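Local coordinates for transcriptional regulator, ROK family (Vibrio cholerae O1 biovar eltor, PDB 1Z05), which probably binds DNA and regulates transcription linked to carbohydrate metabolism, as a zinc-containing ROK-family homologue of the Escherichia coli Mlc protein, at residues Asn105-Leu111 against Ala123-Gly129; Ile142-Leu148 against His192-Leu198; Leu246-Ile250 against Ile264-Gly268. All blocks are in the same frame, centred on the assembly; numbering follows the deposited sequence. Where two conformers were deposited one is given.

Contact 1 (Asn105-Leu111 against Ala123-Gly129)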
loop_
_atom_site.group_PDB
_atom_site.type_symbol
_atom_site.label_atom_id
_atom_site.label_comp_id
_atom_site.label_asym_id
_atom_site.label_seq_id
_atom_site.Cartn_x
_atom_site.Cartn_y
_atom_site.Cartn_z
ATOM N N ASN A 105 5.729 -28.991 13.655
ATOM C CA ASN A 105 5.407 -27.940 14.632
ATOM C C ASN A 105 5.540 -28.341 16.091
ATOM O O ASN A 105 5.786 -27.490 16.945
ATOM C CB ASN A 105 3.987 -27.393 14.400
ATOM C CG ASN A 105 3.915 -26.396 13.242
ATOM O OD1 ASN A 105 4.932 -25.975 12.699
ATOM N ND2 ASN A 105 2.701 -26.015 12.872
ATOM N N LEU A 106 5.350 -29.629 16.376
ATOM C CA LEU A 106 5.300 -30.111 17.749
ATOM C C LEU A 106 6.663 -29.976 18.421
ATOM O O LEU A 106 7.663 -30.509 17.931
ATOM C CB LEU A 106 4.790 -31.562 17.801
ATOM C CG LEU A 106 4.208 -32.054 19.127
ATOM C CD1 LEU A 106 2.958 -31.261 19.533
ATOM C CD2 LEU A 106 3.890 -33.548 19.067
ATOM N N GLY A 107 6.686 -29.234 19.524
ATOM C CA GLY A 107 7.915 -28.923 20.237
ATOM C C GLY A 107 8.350 -27.484 20.057
ATOM O O GLY A 107 9.079 -26.939 20.895
ATOM N N TRP A 108 7.911 -26.866 18.963
ATOM C CA TRP A 108 8.253 -25.477 18.672
ATOM C C TRP A 108 7.179 -24.546 19.200
ATOM O O TRP A 108 5.981 -24.815 19.059
ATOM C CB TRP A 108 8.364 -25.240 17.171
ATOM C CG TRP A 108 9.432 -26.012 16.485
ATOM C CD1 TRP A 108 9.258 -27.041 15.608
ATOM C CD2 TRP A 108 10.841 -25.785 16.563
ATOM N NE1 TRP A 108 10.469 -27.479 15.146
ATOM C CE2 TRP A 108 11.462 -26.725 15.714
ATOM C CE3 TRP A 108 11.641 -24.874 17.265
ATOM C CZ2 TRP A 108 12.849 -26.798 15.560
ATOM C CZ3 TRP A 108 13.029 -24.946 17.113
ATOM C CH2 TRP A 108 13.616 -25.906 16.268
ATOM N N GLN A 109 7.621 -23.431 19.764
ATOM C CA GLN A 109 6.735 -22.484 20.405
ATOM C C GLN A 109 7.193 -21.056 20.127
ATOM O O GLN A 109 8.276 -20.830 19.592
ATOM C CB GLN A 109 6.726 -22.735 21.918
ATOM C CG GLN A 109 6.305 -24.153 22.330
ATOM C CD GLN A 109 6.526 -24.409 23.794
ATOM O OE1 GLN A 109 7.401 -23.808 24.400
ATOM N NE2 GLN A 109 5.732 -25.306 24.376
ATOM N N PHE A 110 6.355 -20.093 20.495
ATOM C CA PHE A 110 6.744 -18.688 20.517
ATOM C C PHE A 110 5.935 -17.978 21.603
ATOM O O PHE A 110 4.888 -18.473 22.024
ATOM C CB PHE A 110 6.537 -18.028 19.134
ATOM C CG PHE A 110 5.099 -18.012 18.652
ATOM C CD1 PHE A 110 4.250 -16.965 18.992
ATOM C CD2 PHE A 110 4.612 -19.032 17.834
ATOM C CE1 PHE A 110 2.921 -16.927 18.543
ATOM C CE2 PHE A 110 3.297 -19.002 17.360
ATOM C CZ PHE A 110 2.447 -17.957 17.721
ATOM N N LEU A 111 6.440 -16.834 22.059
ATOM C CA LEU A 111 5.704 -15.955 22.947
ATOM C C LEU A 111 5.022 -14.871 22.137
ATOM O O LEU A 111 5.601 -14.333 21.182
ATOM C CB LEU A 111 6.641 -15.271 23.951
ATOM C CG LEU A 111 7.280 -16.039 25.100
ATOM C CD1 LEU A 111 7.894 -15.011 26.058
ATOM C CD2 LEU A 111 6.268 -16.899 25.829
ATOM N N ALA A 123 1.446 -14.671 26.381
ATOM C CA ALA A 123 0.890 -15.971 26.046
ATOM C C ALA A 123 1.965 -16.822 25.399
ATOM O O ALA A 123 2.786 -16.322 24.632
ATOM C CB ALA A 123 -0.309 -15.830 25.116
ATOM N N LEU A 124 1.970 -18.103 25.732
ATOM C CA LEU A 124 2.814 -19.070 25.046
ATOM C C LEU A 124 1.957 -19.766 23.996
ATOM O O LEU A 124 0.874 -20.275 24.312
ATOM C CB LEU A 124 3.394 -20.078 26.048
ATOM C CG LEU A 124 4.225 -21.252 25.513
ATOM C CD1 LEU A 124 5.576 -20.790 24.980
ATOM C CD2 LEU A 124 4.405 -22.295 26.612
ATOM N N HIS A 125 2.441 -19.771 22.750
ATOM C CA HIS A 125 1.741 -20.413 21.632
ATOM C C HIS A 125 2.571 -21.556 21.069
ATOM O O HIS A 125 3.808 -21.516 21.130
ATOM C CB HIS A 125 1.579 -19.424 20.466
ATOM C CG HIS A 125 0.539 -18.362 20.658
ATOM N ND1 HIS A 125 0.654 -17.363 21.598
ATOM C CD2 HIS A 125 -0.591 -18.092 19.963
ATOM C CE1 HIS A 125 -0.389 -16.555 21.510
ATOM N NE2 HIS A 125 -1.161 -16.978 20.527
ATOM N N GLU A 126 1.912 -22.576 20.525
ATOM C CA GLU A 126 2.612 -23.539 19.679
ATOM C C GLU A 126 2.799 -22.890 18.314
ATOM O O GLU A 126 1.997 -22.041 17.910
ATOM C CB GLU A 126 1.889 -24.898 19.581
ATOM C CG GLU A 126 0.449 -24.875 19.058
ATOM C CD GLU A 126 0.326 -25.029 17.534
ATOM O OE1 GLU A 126 1.179 -25.699 16.895
ATOM O OE2 GLU A 126 -0.654 -24.488 16.979
ATOM N N LEU A 127 3.863 -23.284 17.619
ATOM C CA LEU A 127 4.266 -22.658 16.355
ATOM C C LEU A 127 3.143 -22.491 15.310
ATOM O O LEU A 127 3.122 -21.491 14.577
ATOM C CB LEU A 127 5.470 -23.404 15.750
ATOM C CG LEU A 127 6.327 -22.592 14.769
ATOM C CD1 LEU A 127 6.991 -21.388 15.449
ATOM C CD2 LEU A 127 7.354 -23.487 14.087
ATOM N N GLY A 128 2.232 -23.462 15.243
ATOM C CA GLY A 128 1.039 -23.378 14.394
ATOM C C GLY A 128 0.050 -22.273 14.764
ATOM O O GLY A 128 -0.858 -21.966 13.981
ATOM N N GLY A 129 0.201 -21.689 15.957
ATOM C CA GLY A 129 -0.580 -20.512 16.351
ATOM C C GLY A 129 -1.464 -20.643 17.586
ATOM O O GLY A 129 -1.905 -19.636 18.134
HETATM O O HOH W 1 0.086 -27.173 14.807
#
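Phe110 and His125 face each other across an antiparallel hairpin, strands 108-116 and 119-126, the central strand and its antiparallel neighbour in a five-stranded mixed sheet of an actin-like (ASKHA) ROK domain. The backbone bonds come first. Phe110 and His125 form a hydrogen-bonded pair: Phe110 N donates to His125 O over 3.0 Å, and His125 N returns a nearly straight bond to Phe110 O (2.9 Å, 173° at the hydrogen). A third bond, Leu127 N to Trp108 O at 3.0 Å, carries the pairing just past the strand end, inside the type I turn Glu126-Gly129.

On the face carrying Phe110 and His125 the close contact is a CH-pi one. With chi1 at 62°, Phe110 CG sits between its backbone N and carbonyl carbon, which swings the ring across to the neighbouring strand. There His125 CB lies over one ring face, 3.5 Å from the centroid. The two ring planes are close to parallel, 16° apart, but slid so far that they barely overlap. Ala410 and Ile413 of helix 407-418 also pack on Phe110, so a flat apolar ring suits this layer between sheet and helix.

Apolar branches complete the packing. Leu127 lies alongside Trp108, pointing the same way, its CD2 3.7 Å from Trp108 CB. Leu124 CD1 meets Leu111 CD2 and also the extended Gln109, whose buried amide is satisfied by Asp167 N and Gln165 O.

Polar groups gather where the chains leave the sheet. In the conformer given, one of two deposited, Glu126 bends back so that OE1 accepts a weak bond from Gly128 N, while OE2 takes Glu130 N. A water donates to this Glu126 OE1 at 2.8 Å and accepts a weak, long bond from Asn105 ND2.

Contact 2 (Ile142-Leu148 against His192-Leu198). With SO4 (sulfate ion), chain F.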
loop_
_atom_site.group_PDB
_atom_site.type_symbol
_atom_site.label_atom_id
_atom_site.label_comp_id
_atom_site.label_asym_id
_atom_site.label_seq_id
_atom_site.Cartn_x
_atom_site.Cartn_y
_atom_site.Cartn_z
ATOM N N ILE A 142 4.020 4.118 34.073
ATOM C CA ILE A 142 3.597 5.068 33.042
ATOM C C ILE A 142 4.765 5.479 32.146
ATOM O O ILE A 142 4.651 5.483 30.915
ATOM C CB ILE A 142 2.957 6.338 33.681
ATOM C CG1 ILE A 142 1.620 5.999 34.366
ATOM C CG2 ILE A 142 2.810 7.463 32.654
ATOM C CD1 ILE A 142 0.542 5.408 33.440
ATOM N N ASP A 143 5.884 5.820 32.777
ATOM C CA ASP A 143 7.047 6.340 32.075
ATOM C C ASP A 143 7.879 5.240 31.444
ATOM O O ASP A 143 8.053 4.173 32.026
ATOM C CB ASP A 143 7.896 7.199 33.014
ATOM C CG ASP A 143 7.217 8.520 33.364
ATOM O OD1 ASP A 143 6.609 9.143 32.463
ATOM O OD2 ASP A 143 7.296 8.940 34.539
ATOM N N GLN A 144 8.390 5.548 30.252
ATOM C CA GLN A 144 9.128 4.636 29.370
ATOM C C GLN A 144 10.108 3.690 30.066
ATOM O O GLN A 144 10.004 2.470 29.918
ATOM C CB GLN A 144 9.867 5.467 28.311
ATOM C CG GLN A 144 10.483 4.682 27.163
ATOM C CD GLN A 144 11.225 5.595 26.202
ATOM O OE1 GLN A 144 10.627 6.473 25.587
ATOM N NE2 GLN A 144 12.532 5.391 26.069
ATOM N N ASP A 145 11.063 4.252 30.808
ATOM C CA ASP A 145 12.085 3.449 31.482
ATOM C C ASP A 145 11.477 2.439 32.453
ATOM O O ASP A 145 11.938 1.301 32.530
ATOM C CB ASP A 145 13.097 4.341 32.215
ATOM C CG ASP A 145 13.991 5.129 31.265
ATOM O OD1 ASP A 145 14.048 4.799 30.059
ATOM O OD2 ASP A 145 14.650 6.086 31.731
ATOM N N ASP A 146 10.442 2.867 33.176
ATOM C CA ASP A 146 9.773 2.039 34.184
ATOM C C ASP A 146 8.925 0.959 33.526
ATOM O O ASP A 146 8.874 -0.174 34.011
ATOM C CB ASP A 146 8.899 2.900 35.106
ATOM C CG ASP A 146 9.691 3.975 35.835
ATOM O OD1 ASP A 146 10.731 3.656 36.449
ATOM O OD2 ASP A 146 9.267 5.146 35.805
ATOM N N VAL A 147 8.254 1.323 32.434
ATOM C CA VAL A 147 7.478 0.373 31.643
ATOM C C VAL A 147 8.378 -0.739 31.109
ATOM O O VAL A 147 8.047 -1.920 31.231
ATOM C CB VAL A 147 6.740 1.066 30.463
ATOM C CG1 VAL A 147 6.063 0.040 29.562
ATOM C CG2 VAL A 147 5.716 2.064 30.984
ATOM N N LEU A 148 9.514 -0.350 30.526
ATOM C CA LEU A 148 10.447 -1.311 29.940
ATOM C C LEU A 148 11.059 -2.228 31.006
ATOM O O LEU A 148 11.128 -3.443 30.812
ATOM C CB LEU A 148 11.543 -0.602 29.136
ATOM C CG LEU A 148 12.653 -1.496 28.566
ATOM C CD1 LEU A 148 12.126 -2.371 27.413
ATOM C CD2 LEU A 148 13.838 -0.659 28.125
ATOM N N HIS A 192 -1.826 6.017 26.736
ATOM C CA HIS A 192 -1.694 5.578 28.136
ATOM C C HIS A 192 -0.299 5.796 28.721
ATOM O O HIS A 192 -0.149 6.477 29.735
ATOM C CB HIS A 192 -2.129 4.111 28.307
ATOM C CG HIS A 192 -2.148 3.649 29.731
ATOM N ND1 HIS A 192 -3.206 3.895 30.578
ATOM C CD2 HIS A 192 -1.234 2.965 30.459
ATOM C CE1 HIS A 192 -2.947 3.377 31.766
ATOM N NE2 HIS A 192 -1.756 2.807 31.720
ATOM N N TYR A 193 0.714 5.210 28.085
ATOM C CA TYR A 193 2.087 5.309 28.569
ATOM C C TYR A 193 2.778 6.554 28.021
ATOM O O TYR A 193 2.436 7.051 26.942
ATOM C CB TYR A 193 2.889 4.049 28.219
ATOM C CG TYR A 193 2.250 2.760 28.684
ATOM C CD1 TYR A 193 2.378 2.338 30.010
ATOM C CD2 TYR A 193 1.512 1.965 27.805
ATOM C CE1 TYR A 193 1.793 1.161 30.451
ATOM C CE2 TYR A 193 0.919 0.772 28.234
ATOM C CZ TYR A 193 1.066 0.381 29.565
ATOM O OH TYR A 193 0.497 -0.787 30.020
ATOM N N ASN A 194 3.733 7.068 28.787
ATOM C CA ASN A 194 4.543 8.193 28.356
ATOM C C ASN A 194 5.785 7.666 27.644
ATOM O O ASN A 194 6.818 7.402 28.271
ATOM C CB ASN A 194 4.912 9.072 29.552
ATOM C CG ASN A 194 5.768 10.266 29.163
ATOM O OD1 ASN A 194 5.734 10.730 28.016
ATOM N ND2 ASN A 194 6.539 10.774 30.122
ATOM N N VAL A 195 5.664 7.518 26.325
ATOM C CA VAL A 195 6.694 6.890 25.502
ATOM C C VAL A 195 7.191 7.815 24.394
ATOM O O VAL A 195 6.411 8.541 23.778
ATOM C CB VAL A 195 6.178 5.544 24.914
ATOM C CG1 VAL A 195 7.015 5.079 23.723
ATOM C CG2 VAL A 195 6.164 4.488 26.002
ATOM N N LYS A 196 8.502 7.789 24.168
ATOM C CA LYS A 196 9.128 8.518 23.071
ATOM C C LYS A 196 10.270 7.680 22.500
ATOM O O LYS A 196 11.345 7.588 23.102
ATOM C CB LYS A 196 9.648 9.879 23.542
ATOM C CG LYS A 196 10.057 10.833 22.417
ATOM C CD LYS A 196 10.513 12.171 22.985
ATOM C CE LYS A 196 10.627 13.246 21.907
ATOM N NZ LYS A 196 10.933 14.585 22.504
ATOM N N ASN A 197 10.015 7.072 21.344
ATOM C CA ASN A 197 11.005 6.271 20.622
ATOM C C ASN A 197 11.623 5.145 21.452
ATOM O O ASN A 197 12.846 5.000 21.510
ATOM C CB ASN A 197 12.082 7.171 19.994
ATOM C CG ASN A 197 11.512 8.118 18.944
ATOM O OD1 ASN A 197 10.690 7.720 18.107
ATOM N ND2 ASN A 197 11.946 9.375 18.981
ATOM N N LEU A 198 10.767 4.345 22.087
ATOM C CA LEU A 198 11.233 3.207 22.881
ATOM C C LEU A 198 11.655 2.055 21.971
ATOM O O LEU A 198 10.839 1.524 21.205
ATOM C CB LEU A 198 10.163 2.756 23.886
ATOM C CG LEU A 198 10.371 1.409 24.598
ATOM C CD1 LEU A 198 11.529 1.461 25.597
ATOM C CD2 LEU A 198 9.090 0.928 25.275
HETATM S S SO4 F . -3.826 8.884 26.689
HETATM O O1 SO4 F . -3.230 8.942 28.021
HETATM O O2 SO4 F . -2.770 8.810 25.686
HETATM O O3 SO4 F . -4.690 7.710 26.586
HETATM O O4 SO4 F . -4.625 10.088 26.463
#
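Asn194 meets the start of helix 144-161 with both its backbone and its side chain. Its N donates to Ile142 O at 2.8 Å, and its O takes a weak bond from Gln144 N. These two bonds bracket Asp143, the N-cap residue. The Asp143 carboxylate makes no capping bond; instead OD1 accepts from Asn194 ND2 over 2.9 Å, nearly along the C-O axis and within the amide plane, although the two flat groups are turned 68° apart. Asparagine suits the place because its amide supplies an N-H to a carboxylate.

Gln144 reaches farther. An extended chain (chi1 -170°, chi2 -178°) carries OE1 to Lys196 N, a 2.9 Å bond lying in the carbonyl plane. On the way it slides past Leu198 in the opposite direction, so Leu198 CD1 lies against both Gln144 CG, at 3.7 Å, and Leu148 CD2, one helical turn later.

At the other end, Val147 CG2 rests 3.5 Å from Tyr193 CD1, and Ile142 CD1 nears His192 NE2 at 3.9 Å. The tyrosine is held from two directions: His192 CD2 lies over the centre of one ring face, and the Tyr193 hydroxyl bonds to Gly116 O. A sulfate ion, probably from the crystallisation liquor, accepts from His192 N.

Farther out, Asn197 and Leu198 both face Val187 in a G1 beta bulge that ties the segment to strand 186-189. A single backbone bridge, Asp143 with Asn194, flanked by side-chain bonds, docks an irregular connection onto a helix N-terminus at the exposed margin of the ROK domain.

Contact 3 (Leu246-Ile250 against Ile264-Gly268)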
loop_
_atom_site.group_PDB
_atom_site.type_symbol
_atom_site.label_atom_id
_atom_site.label_comp_id
_atom_site.label_asym_id
_atom_site.label_seq_id
_atom_site.Cartn_x
_atom_site.Cartn_y
_atom_site.Cartn_z
ATOM N N LEU A 246 -10.530 4.846 15.872
ATOM C CA LEU A 246 -11.028 4.179 14.688
ATOM C C LEU A 246 -9.888 4.037 13.715
ATOM O O LEU A 246 -9.215 5.016 13.387
ATOM C CB LEU A 246 -12.198 4.954 14.065
ATOM C CG LEU A 246 -13.234 5.233 15.161
ATOM C CD1 LEU A 246 -13.294 6.726 15.523
ATOM C CD2 LEU A 246 -14.566 4.698 14.775
ATOM N N GLY A 247 -9.671 2.806 13.274
ATOM C CA GLY A 247 -8.541 2.482 12.424
ATOM C C GLY A 247 -8.915 1.418 11.429
ATOM O O GLY A 247 -9.742 0.545 11.713
ATOM N N ALA A 248 -8.322 1.511 10.246
ATOM C CA ALA A 248 -8.480 0.486 9.244
ATOM C C ALA A 248 -7.139 -0.227 9.093
ATOM O O ALA A 248 -6.096 0.418 8.963
ATOM C CB ALA A 248 -8.907 1.091 7.930
ATOM N N GLY A 249 -7.183 -1.553 9.131
ATOM C CA GLY A 249 -6.033 -2.379 8.812
ATOM C C GLY A 249 -6.272 -2.856 7.398
ATOM O O GLY A 249 -7.201 -3.618 7.141
ATOM N N ILE A 250 -5.436 -2.392 6.479
ATOM C CA ILE A 250 -5.661 -2.603 5.051
ATOM C C ILE A 250 -4.733 -3.699 4.540
ATOM O O ILE A 250 -3.503 -3.596 4.655
ATOM C CB ILE A 250 -5.453 -1.284 4.265
ATOM C CG1 ILE A 250 -6.466 -0.228 4.745
ATOM C CG2 ILE A 250 -5.583 -1.511 2.753
ATOM C CD1 ILE A 250 -5.953 1.195 4.680
ATOM N N ILE A 264 -0.852 3.470 8.735
ATOM C CA ILE A 264 -1.598 3.515 7.474
ATOM C C ILE A 264 -3.016 3.019 7.733
ATOM O O ILE A 264 -3.220 1.904 8.215
ATOM C CB ILE A 264 -0.925 2.707 6.318
ATOM C CG1 ILE A 264 0.508 3.190 6.054
ATOM C CG2 ILE A 264 -1.765 2.772 5.039
ATOM C CD1 ILE A 264 0.624 4.625 5.597
ATOM N N GLY A 265 -3.995 3.858 7.426
ATOM C CA GLY A 265 -5.382 3.473 7.642
ATOM C C GLY A 265 -6.054 4.117 8.839
ATOM O O GLY A 265 -7.195 3.789 9.152
ATOM N N GLU A 266 -5.358 5.025 9.519
ATOM C CA GLU A 266 -5.961 5.721 10.656
ATOM C C GLU A 266 -7.123 6.612 10.205
ATOM O O GLU A 266 -6.956 7.479 9.344
ATOM C CB GLU A 266 -4.921 6.522 11.438
ATOM C CG GLU A 266 -4.044 5.662 12.342
ATOM C CD GLU A 266 -4.857 4.763 13.270
ATOM O OE1 GLU A 266 -5.673 5.289 14.059
ATOM O OE2 GLU A 266 -4.681 3.532 13.201
ATOM N N LEU A 267 -8.294 6.376 10.797
ATOM C CA LEU A 267 -9.552 7.019 10.384
ATOM C C LEU A 267 -10.048 8.150 11.278
ATOM O O LEU A 267 -10.918 8.924 10.874
ATOM C CB LEU A 267 -10.671 5.967 10.282
ATOM C CG LEU A 267 -10.417 4.748 9.406
ATOM C CD1 LEU A 267 -11.550 3.777 9.565
ATOM C CD2 LEU A 267 -10.279 5.181 7.962
ATOM N N GLY A 268 -9.520 8.236 12.494
ATOM C CA GLY A 268 -10.127 9.069 13.539
ATOM C C GLY A 268 -10.157 10.565 13.290
ATOM O O GLY A 268 -10.984 11.274 13.871
HETATM O O HOH W 2 -7.349 7.342 14.437
HETATM O O HOH W 3 -3.311 -0.798 7.273
#
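Leu267 is the main bump here, leaning over strand 246-252 where Gly247 leaves a shallow hollow. Its CB lies 4.2 Å from Leu246 CB, and its CD1 passes over the glycine backbone to meet Ala248 CB at 4.1 Å. Holding CG beside the backbone N (chi1 -54°) aims the branch along the strand. The small methyl of Ala248 lets the leucine settle close to the backbone, and Ile240 and Val352 enclose it further.

A second fit is made by Gly265, which presses its bare CA against the strand. Ala248 O approaches that CA to 3.4 Å in a CA-H...O contact, and Ile250 CD1 lies 3.8 Å from Gly265 CA. No side chain could occupy this spot, since a CB would collide with Ala248 O, and with phi at 105° it would also crowd the preceding carbonyl O.

Two backbone bonds set the spacing: Ala248 N to Gly265 O at 2.8 Å, and Leu267 N to Leu246 O at 3.1 Å. Between them Gly247 and Glu266 make a single bridge. One water donates to both Leu246 O and Glu266 OE1 and accepts from Gly268 N; another lies between Ile250 N and Ile264 O. In the Glu266 conformer given, one of two, OE2 forms a salt bridge with Arg219, which also bonds Ala248 O.

Leu355 of the second subunit packs on Leu267, and Leu252 of that subunit on Ile264, placing the contact at the dimer interface. The segment then runs straight into His269, the first ligand of the zinc site completed by Cys279, Cys281 and Cys286, a metal-binding loop of this ROK protein.

Contacts 1 and 3 are buried; contact 2 is only partly buried, near the surface. Contacts 1 and 3 each involve a strand of a different five-stranded mixed sheet, and lie on opposite sides of the chain's centre, their centres about 30 Å apart. Contact 1 joins two regular strands and relies on aromatic and aliphatic layers; contact 3 sets an irregular segment on a strand, with glycines permitting close approach and water at its margins, beside the second subunit and near zinc. Contact 2 joins a helix start to a loop, so amide and carboxylate side chains do more of the work. None of the three touches another.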